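Local coordinates for protein GlcNAc Inducible Gene 2, GIG2 (Candida albicans, PDB 6AKZ) that binds a ferric ion and is probably an oxygenase of the DUF1479 (Gig2-like) family within the cupin clan, at residues Arg25-Glu30 against Ser212-Asp217; Gln34-Trp39 against Pro289-Asp294. All blocks are in the same frame, centred on the assembly; numbering follows the deposited sequence.

Contact 1. Residues Arg25-Glu30 against Ser212-Asp217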
loop_
_atom_site.group_PDB
_atom_site.type_symbol
_atom_site.label_atom_id
_atom_site.label_comp_id
_atom_site.label_asym_id
_atom_site.label_seq_id
_atom_site.Cartn_x
_atom_site.Cartn_y
_atom_site.Cartn_z
ATOM N N ARG A 25 -24.817 -8.976 -4.662
ATOM C CA ARG A 25 -24.143 -9.573 -3.481
ATOM C C ARG A 25 -23.742 -8.563 -2.419
ATOM O O ARG A 25 -23.900 -8.799 -1.224
ATOM C CB ARG A 25 -22.901 -10.369 -3.893
ATOM C CG ARG A 25 -22.437 -11.389 -2.853
ATOM C CD ARG A 25 -21.091 -11.964 -3.246
ATOM N NE ARG A 25 -20.096 -10.993 -2.842
ATOM C CZ ARG A 25 -19.022 -10.599 -3.534
ATOM N NH1 ARG A 25 -18.738 -11.077 -4.725
ATOM N NH2 ARG A 25 -18.213 -9.687 -2.987
ATOM N N LEU A 26 -23.224 -7.428 -2.861
ATOM C CA LEU A 26 -22.654 -6.410 -1.951
ATOM C C LEU A 26 -23.649 -5.596 -1.107
ATOM O O LEU A 26 -23.454 -5.364 0.046
ATOM C CB LEU A 26 -21.769 -5.489 -2.788
ATOM C CG LEU A 26 -20.525 -6.135 -3.407
ATOM C CD1 LEU A 26 -19.833 -5.211 -4.384
ATOM C CD2 LEU A 26 -19.520 -6.579 -2.325
ATOM N N ILE A 27 -24.772 -5.219 -1.685
ATOM C CA ILE A 27 -25.724 -4.422 -0.995
ATOM C C ILE A 27 -27.028 -5.224 -0.933
ATOM O O ILE A 27 -27.533 -5.590 -1.982
ATOM C CB ILE A 27 -25.895 -3.064 -1.715
ATOM C CG1 ILE A 27 -24.499 -2.356 -1.740
ATOM C CG2 ILE A 27 -26.932 -2.204 -1.002
ATOM C CD1 ILE A 27 -24.538 -0.844 -1.957
ATOM N N LYS A 28 -27.492 -5.488 0.284
ATOM C CA LYS A 28 -28.747 -6.224 0.555
ATOM C C LYS A 28 -29.942 -5.307 0.298
ATOM O O LYS A 28 -29.922 -4.171 0.755
ATOM C CB LYS A 28 -28.797 -6.619 2.048
ATOM C CG LYS A 28 -27.698 -7.550 2.558
ATOM C CD LYS A 28 -27.585 -8.836 1.761
ATOM C CE LYS A 28 -26.402 -9.705 2.200
ATOM N NZ LYS A 28 -25.369 -9.874 1.130
ATOM N N SER A 29 -31.022 -5.812 -0.334
ATOM C CA SER A 29 -32.217 -4.987 -0.648
ATOM C C SER A 29 -32.747 -4.155 0.480
ATOM O O SER A 29 -33.133 -3.002 0.309
ATOM C CB SER A 29 -33.369 -5.878 -1.148
ATOM O OG SER A 29 -33.147 -6.075 -2.517
ATOM N N GLU A 30 -32.821 -4.772 1.628
ATOM C CA GLU A 30 -33.183 -4.078 2.900
ATOM C C GLU A 30 -32.266 -2.922 3.326
ATOM O O GLU A 30 -32.606 -2.141 4.237
ATOM C CB GLU A 30 -33.216 -5.078 4.066
ATOM C CG GLU A 30 -31.981 -5.958 4.171
ATOM C CD GLU A 30 -32.075 -7.243 3.361
ATOM O OE1 GLU A 30 -32.626 -7.221 2.232
ATOM O OE2 GLU A 30 -31.561 -8.277 3.833
ATOM N N SER A 212 -19.226 -2.171 6.412
ATOM C CA SER A 212 -19.868 -1.001 7.053
ATOM C C SER A 212 -20.317 0.006 6.004
ATOM O O SER A 212 -21.390 0.563 6.117
ATOM C CB SER A 212 -18.917 -0.310 8.033
ATOM O OG SER A 212 -18.764 -1.059 9.234
ATOM N N ILE A 213 -19.539 0.148 4.938
ATOM C CA ILE A 213 -19.918 1.043 3.861
ATOM C C ILE A 213 -21.131 0.481 3.084
ATOM O O ILE A 213 -22.069 1.206 2.784
ATOM C CB ILE A 213 -18.725 1.264 2.955
ATOM C CG1 ILE A 213 -17.576 1.935 3.743
ATOM C CG2 ILE A 213 -19.120 1.994 1.681
ATOM C CD1 ILE A 213 -16.305 2.024 2.921
ATOM N N PHE A 214 -21.098 -0.786 2.747
ATOM C CA PHE A 214 -22.176 -1.400 1.997
ATOM C C PHE A 214 -23.471 -1.549 2.785
ATOM O O PHE A 214 -24.529 -1.881 2.205
ATOM C CB PHE A 214 -21.734 -2.746 1.534
ATOM C CG PHE A 214 -20.625 -2.694 0.505
ATOM C CD1 PHE A 214 -20.669 -1.823 -0.541
ATOM C CD2 PHE A 214 -19.518 -3.531 0.630
ATOM C CE1 PHE A 214 -19.654 -1.834 -1.526
ATOM C CE2 PHE A 214 -18.533 -3.543 -0.306
ATOM C CZ PHE A 214 -18.579 -2.713 -1.400
ATOM N N GLU A 215 -23.402 -1.343 4.088
ATOM C CA GLU A 215 -24.616 -1.378 4.918
ATOM C C GLU A 215 -25.209 -0.018 5.234
ATOM O O GLU A 215 -26.218 0.034 5.912
ATOM C CB GLU A 215 -24.299 -2.047 6.235
ATOM C CG GLU A 215 -24.100 -3.528 6.073
ATOM C CD GLU A 215 -23.790 -4.204 7.394
ATOM O OE1 GLU A 215 -23.304 -3.509 8.307
ATOM O OE2 GLU A 215 -24.002 -5.435 7.466
ATOM N N GLY A 216 -24.559 1.060 4.794
ATOM C CA GLY A 216 -25.025 2.390 4.984
ATOM C C GLY A 216 -24.480 3.079 6.188
ATOM O O GLY A 216 -25.011 4.075 6.596
ATOM N N ASP A 217 -23.343 2.605 6.696
ATOM C CA ASP A 217 -22.749 3.089 7.923
ATOM C C ASP A 217 -21.216 3.334 7.658
ATOM O O ASP A 217 -20.401 2.986 8.484
ATOM C CB ASP A 217 -22.925 1.970 8.985
ATOM C CG ASP A 217 -22.518 2.359 10.380
ATOM O OD1 ASP A 217 -22.523 3.561 10.753
ATOM O OD2 ASP A 217 -22.186 1.413 11.174
HETATM O O HOH W 1 -25.927 -4.295 2.650
#

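Contact 2. Residues Gln34-Trp39 against Pro289-Asp294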
loop_
_atom_site.group_PDB
_atom_site.type_symbol
_atom_site.label_atom_id
_atom_site.label_comp_id
_atom_site.label_asym_id
_atom_site.label_seq_id
_atom_site.Cartn_x
_atom_site.Cartn_y
_atom_site.Cartn_z
ATOM N N GLN A 34 -31.059 3.062 3.346
ATOM C CA GLN A 34 -29.932 3.444 4.213
ATOM C C GLN A 34 -28.612 3.762 3.480
ATOM O O GLN A 34 -27.921 4.704 3.879
ATOM C CB GLN A 34 -29.655 2.300 5.182
ATOM C CG GLN A 34 -30.535 2.297 6.429
ATOM C CD GLN A 34 -30.415 0.988 7.214
ATOM O OE1 GLN A 34 -29.863 -0.013 6.735
ATOM N NE2 GLN A 34 -30.912 1.004 8.439
ATOM N N VAL A 35 -28.248 2.946 2.504
ATOM C CA VAL A 35 -27.062 3.197 1.690
ATOM C C VAL A 35 -27.208 4.529 0.899
ATOM O O VAL A 35 -26.333 5.393 0.953
ATOM C CB VAL A 35 -26.738 2.064 0.719
ATOM C CG1 VAL A 35 -25.571 2.505 -0.145
ATOM C CG2 VAL A 35 -26.392 0.768 1.502
ATOM N N THR A 36 -28.325 4.667 0.172
ATOM C CA THR A 36 -28.667 5.929 -0.448
ATOM C C THR A 36 -28.611 7.123 0.504
ATOM O O THR A 36 -28.006 8.113 0.136
ATOM C CB THR A 36 -30.063 5.816 -1.088
ATOM O OG1 THR A 36 -30.040 4.700 -1.982
ATOM C CG2 THR A 36 -30.399 7.112 -1.858
ATOM N N ALA A 37 -29.189 7.060 1.698
ATOM C CA ALA A 37 -29.078 8.183 2.601
ATOM C C ALA A 37 -27.628 8.463 2.947
ATOM O O ALA A 37 -27.237 9.636 3.018
ATOM C CB ALA A 37 -29.857 7.985 3.862
ATOM N N SER A 38 -26.862 7.377 3.103
ATOM C CA SER A 38 -25.458 7.470 3.550
ATOM C C SER A 38 -24.585 8.156 2.464
ATOM O O SER A 38 -23.631 8.867 2.809
ATOM C CB SER A 38 -24.909 6.082 3.915
ATOM O OG SER A 38 -24.504 5.333 2.774
ATOM N N TRP A 39 -24.881 7.871 1.200
ATOM C CA TRP A 39 -24.236 8.483 0.046
ATOM C C TRP A 39 -24.459 9.977 -0.023
ATOM O O TRP A 39 -23.545 10.756 -0.312
ATOM C CB TRP A 39 -24.727 7.859 -1.253
ATOM C CG TRP A 39 -24.194 8.584 -2.527
ATOM C CD1 TRP A 39 -24.843 9.542 -3.281
ATOM C CD2 TRP A 39 -22.901 8.404 -3.155
ATOM N NE1 TRP A 39 -24.049 9.927 -4.350
ATOM C CE2 TRP A 39 -22.846 9.264 -4.278
ATOM C CE3 TRP A 39 -21.773 7.628 -2.856
ATOM C CZ2 TRP A 39 -21.730 9.332 -5.115
ATOM C CZ3 TRP A 39 -20.687 7.680 -3.733
ATOM C CH2 TRP A 39 -20.660 8.525 -4.824
ATOM N N PRO A 289 -19.604 2.724 -7.889
ATOM C CA PRO A 289 -20.288 1.884 -8.889
ATOM C C PRO A 289 -21.776 1.881 -8.758
ATOM O O PRO A 289 -22.436 1.646 -9.767
ATOM C CB PRO A 289 -19.672 0.486 -8.696
ATOM C CG PRO A 289 -18.343 0.763 -8.024
ATOM C CD PRO A 289 -18.630 1.923 -7.109
ATOM N N PHE A 290 -22.309 2.177 -7.572
ATOM C CA PHE A 290 -23.716 2.254 -7.327
ATOM C C PHE A 290 -24.298 3.670 -7.535
ATOM O O PHE A 290 -25.553 3.827 -7.620
ATOM C CB PHE A 290 -24.042 1.830 -5.907
ATOM C CG PHE A 290 -23.544 0.439 -5.572
ATOM C CD1 PHE A 290 -22.238 0.220 -5.096
ATOM C CD2 PHE A 290 -24.336 -0.641 -5.774
ATOM C CE1 PHE A 290 -21.785 -1.043 -4.846
ATOM C CE2 PHE A 290 -23.879 -1.922 -5.505
ATOM C CZ PHE A 290 -22.606 -2.121 -5.012
ATOM N N PHE A 291 -23.428 4.691 -7.514
ATOM C CA PHE A 291 -23.875 6.085 -7.628
ATOM C C PHE A 291 -23.023 6.843 -8.596
ATOM O O PHE A 291 -22.480 7.899 -8.253
ATOM C CB PHE A 291 -23.849 6.741 -6.250
ATOM C CG PHE A 291 -24.750 6.090 -5.241
ATOM C CD1 PHE A 291 -26.132 6.317 -5.258
ATOM C CD2 PHE A 291 -24.253 5.254 -4.283
ATOM C CE1 PHE A 291 -26.970 5.747 -4.313
ATOM C CE2 PHE A 291 -25.081 4.681 -3.322
ATOM C CZ PHE A 291 -26.460 4.910 -3.348
ATOM N N TRP A 292 -22.849 6.259 -9.795
ATOM C CA TRP A 292 -21.895 6.721 -10.774
ATOM C C TRP A 292 -22.533 7.802 -11.615
ATOM O O TRP A 292 -21.798 8.513 -12.271
ATOM C CB TRP A 292 -21.384 5.597 -11.721
ATOM C CG TRP A 292 -22.464 4.934 -12.525
ATOM C CD1 TRP A 292 -23.203 3.850 -12.161
ATOM C CD2 TRP A 292 -22.956 5.339 -13.828
ATOM N NE1 TRP A 292 -24.144 3.555 -13.130
ATOM C CE2 TRP A 292 -24.017 4.450 -14.166
ATOM C CE3 TRP A 292 -22.625 6.370 -14.722
ATOM C CZ2 TRP A 292 -24.708 4.539 -15.380
ATOM C CZ3 TRP A 292 -23.320 6.471 -15.911
ATOM C CH2 TRP A 292 -24.357 5.550 -16.229
ATOM N N LYS A 293 -23.867 7.885 -11.630
ATOM C CA LYS A 293 -24.588 8.913 -12.431
ATOM C C LYS A 293 -24.863 10.166 -11.640
ATOM O O LYS A 293 -25.664 10.163 -10.725
ATOM C CB LYS A 293 -25.874 8.325 -12.959
ATOM C CG LYS A 293 -26.560 9.189 -13.998
ATOM C CD LYS A 293 -26.515 8.570 -15.384
ATOM C CE LYS A 293 -26.801 9.597 -16.481
ATOM N NZ LYS A 293 -28.131 10.280 -16.392
ATOM N N ASP A 294 -24.152 11.251 -11.935
ATOM C CA ASP A 294 -24.373 12.503 -11.208
ATOM C C ASP A 294 -25.590 13.186 -11.818
ATOM O O ASP A 294 -25.715 13.194 -13.031
ATOM C CB ASP A 294 -23.147 13.400 -11.327
ATOM C CG ASP A 294 -21.911 12.709 -10.773
ATOM O OD1 ASP A 294 -22.015 12.266 -9.601
ATOM O OD2 ASP A 294 -20.986 12.464 -11.549
#

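Contact 1. Residues Arg25-Glu30 against Ser212-Asp217
Phe214, the last residue of the short helix 211-214, pushes its side chain against Leu26 and Ile27, where helix 18-26 gives way to an extended chain. Its CB meets a backbone atom first, lying 3.5 Å from Leu26 O. From there CG sits beside the backbone N (chi1 -67°), a setting that carries the ring under Leu26. Leu26 CB stands almost exactly over the ring centre, 4.2 Å from the centroid and 3° off the normal, a CH-pi contact. CD1 meets Ile27 CG1 at 4.0 Å, obliquely to the ring, and the two side chains cross at about a right angle. Farther out, CE2 packs on Leu26 CD2 at 3.8 Å, and CZ lies about equally far from both leucine methyls.

The polar link is made by water. One water molecule accepts from Lys28 N at 3.1 Å and donates to Phe214 O at 2.8 Å, tying the chain after the first helix to the end of the second. Just beyond, Gly216, with positive phi, closes helix 211-214 in a Schellman motif. Trp201 of helix 199-202 touches both Leu26 and Phe214, while Met286 of helix 278-287 and Phe290 in the following loop also pack on Phe214, so the ring is buried where these helices converge.

Contact 2. Residues Gln34-Trp39 against Pro289-Asp294
Val35 meets the edge of the Phe291 ring, its CG1, held anti to the backbone N (chi1 175°), lying 3.9 Å from CE2 near the ring plane. One residue on, Thr36 brings both CA and OG1 to within 3.8 Å of Phe291 CZ, so the far end of the ring rests against the helix backbone as well as a side chain. The hydroxyl itself is engaged within helix 32-56, bonded to Val32 O. Ser38 OG donates to Val35 O at 2.6 Å, on a lone pair in the carbonyl plane; the same oxygen also takes the helical bond from Trp39 N. Trp39 then lays its indole over Phe291. The five-membered ring and the phenyl ring form an offset stack, with centroids 4.2 Å apart and planes at 15°. Each side chain also sets its CB over the other's ring: Phe291 CB is 3.5 Å from the centroid of the indole six-membered ring, and Trp39 CB is 4.0 Å from that of the phenyl. Tyr303 meets Trp39 edge-to-face. The contact between helix and loop is thus largely aromatic and apolar, while the hydroxyls of Thr36 and Ser38 bond to carbonyls of their own helix.

Overall arrangement
Contacts 1 and 2 are both buried, lie on the same side of the chain's centre and have centres about 11 Å apart, away from the iron site of His192, Asp194 and His355. They involve successive N-terminal helices, 18-26 and 32-56, and adjoin one another: Phe214 O packs on Val35 CG2, and Ile27 CD1 on Phe290 CE2. Helix 278-287 borders both, through Met286 in contact 1 and Leu287 in contact 2. Their chemistry differs with their setting. Contact 1 joins two helix ends, where aliphatic groups of Leu26 and Ile27 pack on one ring and one water bridges the two backbones; contact 2 sets side chains from the first turns of a long helix against a loop by aromatic stacking.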